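Local coordinates for protein stress response kinase A (Escherichia coli, PDB 1ZYL) that phosphorylates serine and threonine residues of proteins, itself included, with ATP and protects the bacterial cell from stress, at residues Arg222-Leu234 with Phe258-Arg270. Numbering follows the deposited sequence.
Sequences RNGPAVQDLWMLL and FDTAEIGLIEPLR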
# COMPACT_ATOMS: atom_id res chain seq x y z
N ARG A 222 5.10 -4.91 -3.42
CA ARG A 222 6.50 -4.93 -3.03
C ARG A 222 6.87 -6.37 -2.71
O ARG A 222 6.00 -7.23 -2.69
CB ARG A 222 6.66 -4.05 -1.79
CG ARG A 222 7.88 -3.15 -1.79
CD ARG A 222 7.73 -2.00 -0.80
NE ARG A 222 6.63 -1.12 -1.17
CZ ARG A 222 6.67 0.20 -1.05
NH1 ARG A 222 5.63 0.94 -1.40
NH2 ARG A 222 7.76 0.79 -0.58
N ASN A 223 8.15 -6.65 -2.49
CA ASN A 223 8.53 -8.01 -2.11
C ASN A 223 8.55 -8.00 -0.57
O ASN A 223 9.18 -7.14 0.05
CB ASN A 223 9.93 -8.39 -2.62
CG ASN A 223 10.00 -8.53 -4.14
OD1 ASN A 223 9.08 -9.04 -4.78
ND2 ASN A 223 11.11 -8.08 -4.72
N GLY A 224 7.84 -8.93 0.04
CA GLY A 224 7.82 -8.98 1.49
C GLY A 224 7.24 -10.27 2.03
O GLY A 224 7.07 -11.24 1.29
N PRO A 225 6.93 -10.32 3.33
CA PRO A 225 6.37 -11.52 3.96
C PRO A 225 4.86 -11.57 3.78
O PRO A 225 4.16 -10.56 3.94
CB PRO A 225 6.77 -11.35 5.42
CG PRO A 225 6.64 -9.89 5.60
CD PRO A 225 7.25 -9.30 4.34
N ALA A 226 4.36 -12.76 3.46
CA ALA A 226 2.94 -12.97 3.24
C ALA A 226 2.08 -12.22 4.25
O ALA A 226 1.07 -11.62 3.88
CB ALA A 226 2.62 -14.46 3.27
N VAL A 227 2.47 -12.25 5.53
CA VAL A 227 1.71 -11.55 6.56
C VAL A 227 1.34 -10.11 6.22
O VAL A 227 0.30 -9.62 6.67
CB VAL A 227 2.46 -11.49 7.90
CG1 VAL A 227 1.89 -12.51 8.84
CG2 VAL A 227 3.93 -11.70 7.69
N GLN A 228 2.19 -9.45 5.43
CA GLN A 228 1.97 -8.06 5.04
C GLN A 228 0.57 -7.82 4.49
O GLN A 228 -0.04 -6.80 4.77
CB GLN A 228 2.98 -7.62 3.99
CG GLN A 228 3.74 -6.36 4.34
CD GLN A 228 2.84 -5.21 4.73
OE1 GLN A 228 2.21 -4.57 3.89
NE2 GLN A 228 2.77 -4.94 6.03
N ASP A 229 0.08 -8.77 3.69
CA ASP A 229 -1.24 -8.65 3.08
C ASP A 229 -2.33 -9.24 3.96
O ASP A 229 -3.48 -9.35 3.53
CB ASP A 229 -1.25 -9.36 1.72
CG ASP A 229 -0.37 -8.69 0.69
OD1 ASP A 229 -0.00 -9.35 -0.30
OD2 ASP A 229 -0.05 -7.49 0.85
N LEU A 230 -1.98 -9.61 5.19
CA LEU A 230 -2.96 -10.18 6.10
C LEU A 230 -3.19 -9.42 7.39
O LEU A 230 -4.32 -9.31 7.86
CB LEU A 230 -2.58 -11.62 6.44
CG LEU A 230 -2.61 -12.66 5.32
CD1 LEU A 230 -2.31 -14.03 5.93
CD2 LEU A 230 -3.97 -12.68 4.64
N TRP A 231 -2.14 -8.88 7.99
CA TRP A 231 -2.35 -8.21 9.26
C TRP A 231 -3.29 -7.01 9.24
O TRP A 231 -4.07 -6.83 10.17
CB TRP A 231 -1.02 -7.82 9.93
CG TRP A 231 -0.32 -6.64 9.35
CD1 TRP A 231 0.60 -6.65 8.33
CD2 TRP A 231 -0.47 -5.28 9.75
NE1 TRP A 231 1.03 -5.37 8.08
CE2 TRP A 231 0.39 -4.51 8.93
CE3 TRP A 231 -1.25 -4.63 10.72
CZ2 TRP A 231 0.49 -3.11 9.06
CZ3 TRP A 231 -1.15 -3.24 10.84
CH2 TRP A 231 -0.28 -2.50 10.02
N MET A 232 -3.26 -6.20 8.19
CA MET A 232 -4.14 -5.02 8.16
C MET A 232 -5.62 -5.33 8.01
O MET A 232 -6.44 -4.41 8.00
CB MET A 232 -3.70 -4.03 7.07
CG MET A 232 -2.45 -3.24 7.43
SD MET A 232 -1.96 -2.03 6.19
CE MET A 232 -1.22 -3.09 5.00
N LEU A 233 -5.96 -6.60 7.89
CA LEU A 233 -7.36 -6.98 7.74
C LEU A 233 -8.08 -7.11 9.08
O LEU A 233 -9.24 -6.74 9.19
CB LEU A 233 -7.48 -8.31 6.97
CG LEU A 233 -7.10 -8.36 5.48
CD1 LEU A 233 -7.19 -9.78 4.96
CD2 LEU A 233 -8.03 -7.47 4.67
N LEU A 234 -7.38 -7.60 10.09
CA LEU A 234 -7.98 -7.80 11.40
C LEU A 234 -8.65 -6.56 11.96
O LEU A 234 -8.15 -5.46 11.81
CB LEU A 234 -6.93 -8.28 12.39
CG LEU A 234 -5.91 -9.31 11.92
CD1 LEU A 234 -5.32 -9.95 13.16
CD2 LEU A 234 -6.54 -10.37 11.02
N PHE A 258 0.59 -21.08 5.04
CA PHE A 258 0.97 -19.88 5.78
C PHE A 258 1.91 -20.27 6.90
O PHE A 258 1.72 -21.28 7.57
CB PHE A 258 -0.27 -19.20 6.37
CG PHE A 258 0.04 -17.93 7.12
CD1 PHE A 258 -0.31 -17.79 8.46
CD2 PHE A 258 0.69 -16.87 6.49
CE1 PHE A 258 -0.00 -16.62 9.16
CE2 PHE A 258 0.99 -15.70 7.18
CZ PHE A 258 0.65 -15.58 8.52
N ASP A 259 2.95 -19.48 7.10
CA ASP A 259 3.90 -19.76 8.15
C ASP A 259 3.47 -18.99 9.39
O ASP A 259 3.70 -17.79 9.50
CB ASP A 259 5.29 -19.33 7.72
CG ASP A 259 6.32 -20.38 7.98
OD1 ASP A 259 6.32 -21.39 7.23
OD2 ASP A 259 7.11 -20.21 8.94
N THR A 260 2.86 -19.70 10.33
CA THR A 260 2.37 -19.10 11.55
C THR A 260 3.39 -18.16 12.21
O THR A 260 3.01 -17.12 12.77
CB THR A 260 1.96 -20.19 12.55
OG1 THR A 260 1.33 -21.26 11.85
CG2 THR A 260 0.97 -19.64 13.57
N ALA A 261 4.67 -18.49 12.14
CA ALA A 261 5.68 -17.65 12.78
C ALA A 261 5.71 -16.21 12.27
O ALA A 261 6.18 -15.32 12.98
CB ALA A 261 7.04 -18.27 12.64
N GLU A 262 5.23 -15.97 11.06
CA GLU A 262 5.22 -14.62 10.50
C GLU A 262 4.31 -13.69 11.28
O GLU A 262 4.36 -12.48 11.10
CB GLU A 262 4.78 -14.62 9.04
CG GLU A 262 5.68 -15.37 8.09
CD GLU A 262 5.26 -15.22 6.64
OE1 GLU A 262 5.53 -16.15 5.85
OE2 GLU A 262 4.66 -14.18 6.29
N ILE A 263 3.47 -14.26 12.14
CA ILE A 263 2.56 -13.46 12.94
C ILE A 263 3.34 -12.59 13.92
O ILE A 263 2.83 -11.60 14.45
CB ILE A 263 1.59 -14.37 13.71
CG1 ILE A 263 0.84 -15.26 12.72
CG2 ILE A 263 0.61 -13.55 14.52
CD1 ILE A 263 -0.01 -14.48 11.79
N GLY A 264 4.59 -12.96 14.15
CA GLY A 264 5.43 -12.21 15.06
C GLY A 264 5.99 -10.96 14.41
O GLY A 264 6.47 -10.05 15.09
N LEU A 265 5.92 -10.92 13.08
CA LEU A 265 6.41 -9.78 12.33
C LEU A 265 5.38 -8.65 12.23
O LEU A 265 5.68 -7.59 11.67
CB LEU A 265 6.77 -10.22 10.91
CG LEU A 265 7.63 -11.45 10.67
CD1 LEU A 265 7.64 -11.79 9.18
CD2 LEU A 265 9.04 -11.20 11.15
N ILE A 266 4.17 -8.85 12.76
CA ILE A 266 3.14 -7.81 12.63
C ILE A 266 3.42 -6.50 13.34
O ILE A 266 3.32 -5.44 12.73
CB ILE A 266 1.72 -8.31 13.05
CG1 ILE A 266 1.74 -8.74 14.50
CG2 ILE A 266 1.27 -9.46 12.16
CD1 ILE A 266 0.36 -9.00 15.06
N GLU A 267 3.76 -6.53 14.62
CA GLU A 267 4.03 -5.29 15.31
C GLU A 267 5.20 -4.58 14.65
O GLU A 267 5.25 -3.35 14.61
CB GLU A 267 4.26 -5.53 16.80
CG GLU A 267 3.01 -6.09 17.48
CD GLU A 267 1.75 -5.27 17.15
OE1 GLU A 267 0.66 -5.88 17.05
OE2 GLU A 267 1.85 -4.03 17.00
N PRO A 268 6.18 -5.33 14.14
CA PRO A 268 7.26 -4.59 13.49
C PRO A 268 6.76 -3.97 12.18
O PRO A 268 7.17 -2.88 11.81
CB PRO A 268 8.32 -5.65 13.28
CG PRO A 268 8.18 -6.45 14.53
CD PRO A 268 6.67 -6.63 14.62
N LEU A 269 5.87 -4.66 11.47
CA LEU A 269 5.34 -4.13 10.21
C LEU A 269 4.51 -2.89 10.45
O LEU A 269 4.62 -1.91 9.72
CB LEU A 269 4.49 -5.18 9.48
CG LEU A 269 5.25 -6.36 8.90
CD1 LEU A 269 4.27 -7.35 8.32
CD2 LEU A 269 6.22 -5.88 7.85
N ARG A 270 3.67 -2.94 11.49
CA ARG A 270 2.83 -1.81 11.83
C ARG A 270 3.72 -0.62 12.21
O ARG A 270 3.47 0.52 11.80
CB ARG A 270 1.89 -2.20 12.98
CG ARG A 270 1.09 -1.04 13.56
CD ARG A 270 0.28 -1.49 14.75
NE ARG A 270 -0.92 -2.24 14.38
CZ ARG A 270 -1.22 -3.45 14.86
NH1 ARG A 270 -2.33 -4.06 14.49
NH2 ARG A 270 -0.39 -4.05 15.71
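Val227 and Glu262 make the one polar link identified between 222-234 and 258-270. The backbone N of Val227 donates to OE2 of Glu262 at 3.0 Å with an N-H...O angle of 165°, reaching the oxygen nearly along its C-O axis. Beyond CG the glutamate is extended, which carries the carboxylate to the backbone N of Val227, just ahead of the short, weakly bonded helix about 228-231. The amide of Ala226 also lies near OE2, but its angle is too poor for a bond.

The two branches of Val227 divide the apolar work: CG1 meets the edge of the Phe258 ring near its plane, while CG2 lies 4.0 Å from Leu265 CD1. Leu230 addresses the same ring differently, its CD1 standing 4.2 Å from the Phe258 centroid, a CH-pi contact over one face. Pro225 CB adds a contact with Leu265 CD1 at 3.9 Å.

The indole of Trp231 rests obliquely on helix 266-283. Its CG sits between the backbone N and the carbonyl carbon (chi1 76°), which turns the ring toward Leu269 and Arg270: CD1 of the indole faces Leu269 CD1 at 3.7 Å, and Trp231 CH2 is 3.7 Å from the CA of Arg270. The indole comes to one face of the guanidinium, CE3 over it, the planes nearly perpendicular (84°). Separately, CB of Trp231 meets Ile266 CG2 at 3.6 Å.

Behind the 222-234 segment, Leu230 also touches Leu129 of helix 119-136 and Ile248 of helix 238-252, and the Gln228 side chain is about 6 Å from that of Asp201, the inferred proton acceptor. The chemistry thus implies a mostly hydrophobic junction between the turn close to the catalytic region and helix 266-283 of the phosphotransferase-type kinase fold, in which the nearby helix end would probably help to stabilise the negative charge of the buried Glu262.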